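Local coordinates for Mll8193 protein (Mesorhizobium loti, PDB 3FH1), which is of unknown function but has a SnoaL-like domain of the NTF2 clan, whose cone-shaped fold probably encloses a pocket for a small molecule, at residues R24-V29 with A93-R98; A36-L41 with L69-A74. All blocks are in the same frame, centred on the assembly; numbering follows the deposited sequence. Where two conformers were deposited one is given.

Overall arrangement
Both contacts lie in one SnoaL-like domain, and their centres are about 12 Å apart. Contact 1 sets helix 16-31 against strand 92-100 of the curved sheet, whereas contact 2 joins the short helix 38-41 to helix 63-75; along the chain, the second is nested inside the loop closed by the first. Helix 16-31 binds the two together: Phe26 CZ lies 3.7 Å from Trp70 CE2, and Val29 CG1 packs 3.8 Å from Ala74 CB. Atoms of unidentified ligand, probably from the crystallisation liquor, lie about 3 Å from the side chain of Asn27 and from that of Trp70, consistent with a pocket between the contacts.

Contact 1 (R24-V29 with A93-R98); sequences RRFNDV and ATIRWR
Helix segment 24-29 and strand segment 93-98 come closest at Asn27 and Ile95, whose CA atoms are 8.8 Å apart, a separation that only side chains can bridge. Ile95 does most of the bridging from the strand. Its CG1 stands anti to the carbonyl carbon (chi1 -52°) and the chain runs on extended, which carries CD1 out to the helix. There this methyl meets two residues: Ile95 CD1 lies 4.0 Å from Phe26 CD2, in an oblique approach to the ring, and 3.5 Å from Asn27 OD1. The second branch also reaches the amide, with Ile95 CG2 3.8 Å from Asn27 OD1. A beta-branched residue suits the strand, and its two arms offer a broad apolar surface to the helix. Asn27 meets it from the opposite direction; its amide oxygen lies against the apolar methyls, while its ND2 makes a weak hydrogen bond to Thr86 OG1. Were Ile95 cut back to an alanine, the side of the Phe26 ring would probably lose packing and the Asn27 amide would be freer to turn. A helix laid on a curved sheet, with Asn27 near an unidentified ligand, is consistent with the pocket of an NTF2-like fold. Phe26 extends the apolar layer through edge-to-face contacts with Trp70 and Phe30, and touches Met113 of strand 106-116 and Ile120 of strand 119-127. Strand 92-100 runs between strands 80-89 and 106-116, and Ile95 also packs on Leu83 and on Met23, joining helix 16-31 to the inner face of the sheet.

Contact 2 (A36-L41 with L69-A74); sequences AALPEL and LWSAIA. With EDO (1,2-ethanediol), chain D.
Leu38 reaches Trp70 and Ser71 through an extended side chain: with CG anti to the carbonyl carbon (chi1 -71°) and chi2 at 165°, its CD1 projects toward helix 63-75. The backbone directs the CB of Trp70 at the leucine, and chi1 (-82°) carries the indole on beyond it. Leu38 CD1 rests 3.6 Å from Trp70 CB, and the two side chains cross at about a right angle; the other methyl, CD2, approaches the indole obliquely. Leu38 CD1 also lies 3.4 Å from Ser71 OG, a van der Waals touch of a methyl on oxygen; in this conformer the hydroxyl's hydrogen bond goes to Val67 O, one turn back. A small serine suits this place: in the same conformer its polar end is satisfied within its own helix, and its size lets the leucine come close to the backbone, with Leu38 CD1 3.6 Å from Ser71 N. Leucine fits in turn because CD1 lodges between Trp70 CB and Ser71 while CD2 lies toward the indole. On the outer side, Pro39 O accepts a hydrogen bond of 2.9 Å from O1 of a 1,2-ethanediol, probably from the crystallisation liquor. Leu38 also packs on Val29, while Trp70 makes an edge-to-face contact with Phe30, and its NE1 is hydrogen-bonded to an unidentified ligand. Helices packed together against the concave side of a strongly curved sheet are characteristic of the NTF2-like fold, and the ligand at the indole is consistent with the interior pocket common in this family.

Contact 1 (R24-V29 with A93-R98)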
loop_
_atom_site.group_PDB
_atom_site.type_symbol
_atom_site.label_atom_id
_atom_site.label_comp_id
_atom_site.label_asym_id
_atom_site.label_seq_id
_atom_site.Cartn_x
_atom_site.Cartn_y
_atom_site.Cartn_z
ATOM N N ARG A 24 -15.825 3.431 4.767
ATOM C CA ARG A 24 -17.027 3.310 3.959
ATOM C C ARG A 24 -17.468 4.683 3.465
ATOM O O ARG A 24 -17.667 4.889 2.267
ATOM C CB ARG A 24 -18.138 2.705 4.793
ATOM C CG ARG A 24 -19.449 2.590 4.087
ATOM C CD ARG A 24 -20.499 1.980 5.025
ATOM N NE ARG A 24 -20.852 2.873 6.110
ATOM C CZ ARG A 24 -21.580 3.966 5.942
ATOM N NH1 ARG A 24 -22.025 4.298 4.740
ATOM N NH2 ARG A 24 -21.878 4.723 6.979
ATOM N N ARG A 25 -17.591 5.616 4.397
ATOM C CA ARG A 25 -17.996 6.973 4.070
ATOM C C ARG A 25 -16.973 7.670 3.154
ATOM O O ARG A 25 -17.379 8.411 2.247
ATOM C CB ARG A 25 -18.284 7.797 5.341
ATOM C CG ARG A 25 -19.441 7.314 6.242
ATOM C CD ARG A 25 -19.376 8.085 7.567
ATOM N NE ARG A 25 -20.489 7.852 8.508
ATOM C CZ ARG A 25 -21.569 8.625 8.619
ATOM N NH1 ARG A 25 -21.725 9.680 7.836
ATOM N NH2 ARG A 25 -22.532 8.321 9.506
ATOM N N PHE A 26 -15.669 7.436 3.373
ATOM C CA PHE A 26 -14.635 7.961 2.486
ATOM C C PHE A 26 -14.778 7.392 1.064
ATOM O O PHE A 26 -14.844 8.127 0.087
ATOM C CB PHE A 26 -13.267 7.620 3.046
ATOM C CG PHE A 26 -12.138 8.074 2.185
ATOM C CD1 PHE A 26 -11.711 9.381 2.217
ATOM C CD2 PHE A 26 -11.473 7.175 1.368
ATOM C CE1 PHE A 26 -10.653 9.803 1.435
ATOM C CE2 PHE A 26 -10.431 7.581 0.563
ATOM C CZ PHE A 26 -9.988 8.893 0.605
ATOM N N ASN A 27 -14.904 6.082 0.959
ATOM C CA ASN A 27 -15.054 5.451 -0.350
ATOM C C ASN A 27 -16.315 5.932 -1.078
ATOM O O ASN A 27 -16.320 6.105 -2.303
ATOM C CB ASN A 27 -15.012 3.935 -0.190
ATOM C CG ASN A 27 -13.604 3.400 -0.001
ATOM O OD1 ASN A 27 -12.605 4.053 -0.405
ATOM N ND2 ASN A 27 -13.518 2.201 0.548
ATOM N N ASP A 28 -17.406 6.136 -0.320
ATOM C CA ASP A 28 -18.667 6.583 -0.915
ATOM C C ASP A 28 -18.519 7.945 -1.549
ATOM O O ASP A 28 -19.174 8.226 -2.533
ATOM C CB ASP A 28 -19.791 6.679 0.103
ATOM C CG ASP A 28 -20.409 5.344 0.458
ATOM O OD1 ASP A 28 -20.145 4.338 -0.239
ATOM O OD2 ASP A 28 -21.166 5.318 1.468
ATOM N N VAL A 29 -17.625 8.793 -1.035
ATOM C CA VAL A 29 -17.432 10.107 -1.659
ATOM C C VAL A 29 -17.083 9.923 -3.140
ATOM O O VAL A 29 -17.591 10.637 -4.007
ATOM C CB VAL A 29 -16.308 10.906 -0.956
ATOM C CG1 VAL A 29 -15.774 12.066 -1.886
ATOM C CG2 VAL A 29 -16.781 11.399 0.424
ATOM N N ALA A 93 -5.916 1.373 7.511
ATOM C CA ALA A 93 -6.567 0.647 6.472
ATOM C C ALA A 93 -5.789 0.737 5.213
ATOM O O ALA A 93 -4.989 1.645 5.003
ATOM C CB ALA A 93 -7.938 1.220 6.215
ATOM N N THR A 94 -5.986 -0.265 4.376
ATOM C CA THR A 94 -5.490 -0.175 2.990
ATOM C C THR A 94 -6.698 -0.259 2.038
ATOM O O THR A 94 -7.648 -0.982 2.308
ATOM C CB THR A 94 -4.443 -1.285 2.624
ATOM O OG1 THR A 94 -5.030 -2.603 2.731
ATOM C CG2 THR A 94 -3.221 -1.162 3.465
ATOM N N ILE A 95 -6.678 0.538 0.987
ATOM C CA ILE A 95 -7.762 0.510 -0.008
ATOM C C ILE A 95 -7.111 0.349 -1.341
ATOM O O ILE A 95 -6.404 1.265 -1.810
ATOM C CB ILE A 95 -8.612 1.809 -0.048
ATOM C CG1 ILE A 95 -9.109 2.183 1.372
ATOM C CG2 ILE A 95 -9.728 1.641 -1.031
ATOM C CD1 ILE A 95 -9.633 3.651 1.460
ATOM N N ARG A 96 -7.263 -0.853 -1.912
ATOM C CA ARG A 96 -6.811 -1.089 -3.296
ATOM C C ARG A 96 -7.922 -0.726 -4.245
ATOM O O ARG A 96 -9.091 -1.046 -4.026
ATOM C CB ARG A 96 -6.346 -2.533 -3.525
ATOM C CG ARG A 96 -4.965 -2.844 -2.952
ATOM C CD ARG A 96 -4.565 -4.238 -3.410
ATOM N NE ARG A 96 -5.324 -5.372 -2.877
ATOM C CZ ARG A 96 -6.054 -6.223 -3.608
ATOM N NH1 ARG A 96 -6.320 -5.998 -4.869
ATOM N NH2 ARG A 96 -6.573 -7.316 -3.052
ATOM N N TRP A 97 -7.538 -0.086 -5.344
ATOM C CA TRP A 97 -8.440 0.443 -6.345
ATOM C C TRP A 97 -7.900 0.415 -7.752
ATOM O O TRP A 97 -6.716 0.222 -7.986
ATOM C CB TRP A 97 -8.859 1.887 -5.965
ATOM C CG TRP A 97 -7.739 2.792 -5.574
ATOM C CD1 TRP A 97 -7.457 3.193 -4.298
ATOM C CD2 TRP A 97 -6.816 3.508 -6.424
ATOM N NE1 TRP A 97 -6.391 4.041 -4.281
ATOM C CE2 TRP A 97 -5.985 4.269 -5.565
ATOM C CE3 TRP A 97 -6.591 3.569 -7.795
ATOM C CZ2 TRP A 97 -4.947 5.070 -6.053
ATOM C CZ3 TRP A 97 -5.562 4.352 -8.263
ATOM C CH2 TRP A 97 -4.785 5.101 -7.412
ATOM N N ARG A 98 -8.812 0.584 -8.710
ATOM C CA ARG A 98 -8.500 0.831 -10.104
ATOM C C ARG A 98 -9.155 2.163 -10.468
ATOM O O ARG A 98 -10.371 2.344 -10.275
ATOM C CB ARG A 98 -9.022 -0.275 -11.006
ATOM C CG ARG A 98 -8.759 0.051 -12.465
ATOM C CD ARG A 98 -9.207 -1.034 -13.402
ATOM N NE ARG A 98 -8.650 -2.359 -13.152
ATOM C CZ ARG A 98 -7.545 -2.792 -13.744
ATOM N NH1 ARG A 98 -6.882 -2.008 -14.586
ATOM N NH2 ARG A 98 -7.108 -4.017 -13.518
#

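Contact 2 (A36-L41 with L69-A74)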
loop_
_atom_site.group_PDB
_atom_site.type_symbol
_atom_site.label_atom_id
_atom_site.label_comp_id
_atom_site.label_asym_id
_atom_site.label_seq_id
_atom_site.Cartn_x
_atom_site.Cartn_y
_atom_site.Cartn_z
ATOM N N ALA A 36 -19.561 16.016 -0.189
ATOM C CA ALA A 36 -20.146 16.645 1.008
ATOM C C ALA A 36 -19.579 16.106 2.333
ATOM O O ALA A 36 -19.318 16.879 3.240
ATOM C CB ALA A 36 -21.696 16.498 0.980
ATOM N N ALA A 37 -19.348 14.801 2.435
ATOM C CA ALA A 37 -18.786 14.204 3.679
ATOM C C ALA A 37 -17.334 14.489 3.969
ATOM O O ALA A 37 -16.844 14.165 5.082
ATOM C CB ALA A 37 -18.990 12.631 3.687
ATOM N N LEU A 38 -16.577 14.997 3.005
ATOM C CA LEU A 38 -15.154 15.034 3.227
ATOM C C LEU A 38 -14.718 15.798 4.464
ATOM O O LEU A 38 -13.935 15.264 5.252
ATOM C CB LEU A 38 -14.328 15.468 2.011
ATOM C CG LEU A 38 -14.211 14.521 0.836
ATOM C CD1 LEU A 38 -13.662 15.314 -0.370
ATOM C CD2 LEU A 38 -13.350 13.273 1.215
ATOM N N PRO A 39 -15.209 17.036 4.650
ATOM C CA PRO A 39 -14.660 17.760 5.795
ATOM C C PRO A 39 -14.811 17.108 7.152
ATOM O O PRO A 39 -13.871 17.148 7.952
ATOM C CB PRO A 39 -15.416 19.072 5.760
ATOM C CG PRO A 39 -15.829 19.242 4.355
ATOM C CD PRO A 39 -16.117 17.877 3.843
ATOM N N GLU A 40 -15.955 16.468 7.410
ATOM C CA GLU A 40 -16.156 15.872 8.728
ATOM C C GLU A 40 -15.286 14.643 8.966
ATOM O O GLU A 40 -15.048 14.241 10.115
ATOM C CB GLU A 40 -17.632 15.551 8.900
ATOM C CG GLU A 40 -18.099 14.378 8.082
ATOM C CD GLU A 40 -19.638 14.374 7.866
ATOM O OE1 GLU A 40 -20.192 15.386 7.403
ATOM O OE2 GLU A 40 -20.240 13.325 8.134
ATOM N N LEU A 41 -14.768 14.052 7.894
ATOM C CA LEU A 41 -13.950 12.840 7.994
ATOM C C LEU A 41 -12.451 13.130 8.142
ATOM O O LEU A 41 -11.687 12.196 8.370
ATOM C CB LEU A 41 -14.113 11.967 6.743
ATOM C CG LEU A 41 -15.497 11.429 6.440
ATOM C CD1 LEU A 41 -15.436 10.682 5.120
ATOM C CD2 LEU A 41 -15.944 10.524 7.573
ATOM N N LEU A 69 -8.376 18.673 -2.786
ATOM C CA LEU A 69 -7.814 17.688 -3.689
ATOM C C LEU A 69 -8.791 16.545 -3.902
ATOM O O LEU A 69 -9.125 16.199 -5.022
ATOM C CB LEU A 69 -6.485 17.147 -3.207
ATOM C CG LEU A 69 -5.817 16.013 -4.059
ATOM C CD1 LEU A 69 -5.391 16.530 -5.366
ATOM C CD2 LEU A 69 -4.659 15.366 -3.336
ATOM N N TRP A 70 -9.263 15.962 -2.818
ATOM C CA TRP A 70 -10.194 14.860 -2.950
ATOM C C TRP A 70 -11.522 15.255 -3.626
ATOM O O TRP A 70 -12.106 14.462 -4.367
ATOM C CB TRP A 70 -10.424 14.232 -1.607
ATOM C CG TRP A 70 -9.347 13.269 -1.226
ATOM C CD1 TRP A 70 -8.697 12.385 -2.050
ATOM C CD2 TRP A 70 -8.849 13.017 0.094
ATOM N NE1 TRP A 70 -7.832 11.594 -1.305
ATOM C CE2 TRP A 70 -7.959 11.939 0.007
ATOM C CE3 TRP A 70 -9.123 13.566 1.360
ATOM C CZ2 TRP A 70 -7.289 11.457 1.116
ATOM C CZ3 TRP A 70 -8.459 13.098 2.434
ATOM C CH2 TRP A 70 -7.537 12.040 2.313
ATOM N N SER A 71 -12.013 16.465 -3.366
ATOM C CA SER A 71 -13.249 16.966 -4.001
ATOM C C SER A 71 -13.109 17.050 -5.519
ATOM O O SER A 71 -14.024 16.721 -6.281
ATOM C CB SER A 71 -13.625 18.340 -3.429
ATOM O OG SER A 71 -13.918 18.245 -2.048
ATOM N N ALA A 72 -11.961 17.526 -5.959
ATOM C CA ALA A 72 -11.716 17.661 -7.381
ATOM C C ALA A 72 -11.667 16.258 -7.999
ATOM O O ALA A 72 -12.180 16.041 -9.098
ATOM C CB ALA A 72 -10.400 18.399 -7.632
ATOM N N ILE A 73 -10.963 15.354 -7.334
ATOM C CA ILE A 73 -10.815 13.964 -7.807
ATOM C C ILE A 73 -12.190 13.333 -7.939
ATOM O O ILE A 73 -12.488 12.722 -8.968
ATOM C CB ILE A 73 -9.875 13.112 -6.937
ATOM C CG1 ILE A 73 -8.429 13.615 -7.126
ATOM C CG2 ILE A 73 -9.998 11.585 -7.317
ATOM C CD1 ILE A 73 -7.453 13.073 -6.092
ATOM N N ALA A 74 -13.014 13.502 -6.919
ATOM C CA ALA A 74 -14.351 12.880 -6.856
ATOM C C ALA A 74 -15.317 13.373 -7.899
ATOM O O ALA A 74 -16.287 12.693 -8.205
ATOM C CB ALA A 74 -14.992 13.076 -5.469
HETATM C C1 EDO D . -14.295 18.944 10.800
HETATM O O1 EDO D . -13.933 17.532 10.827
HETATM C C2 EDO D . -15.481 19.216 11.701
HETATM O O2 EDO D . -16.535 18.255 11.450
#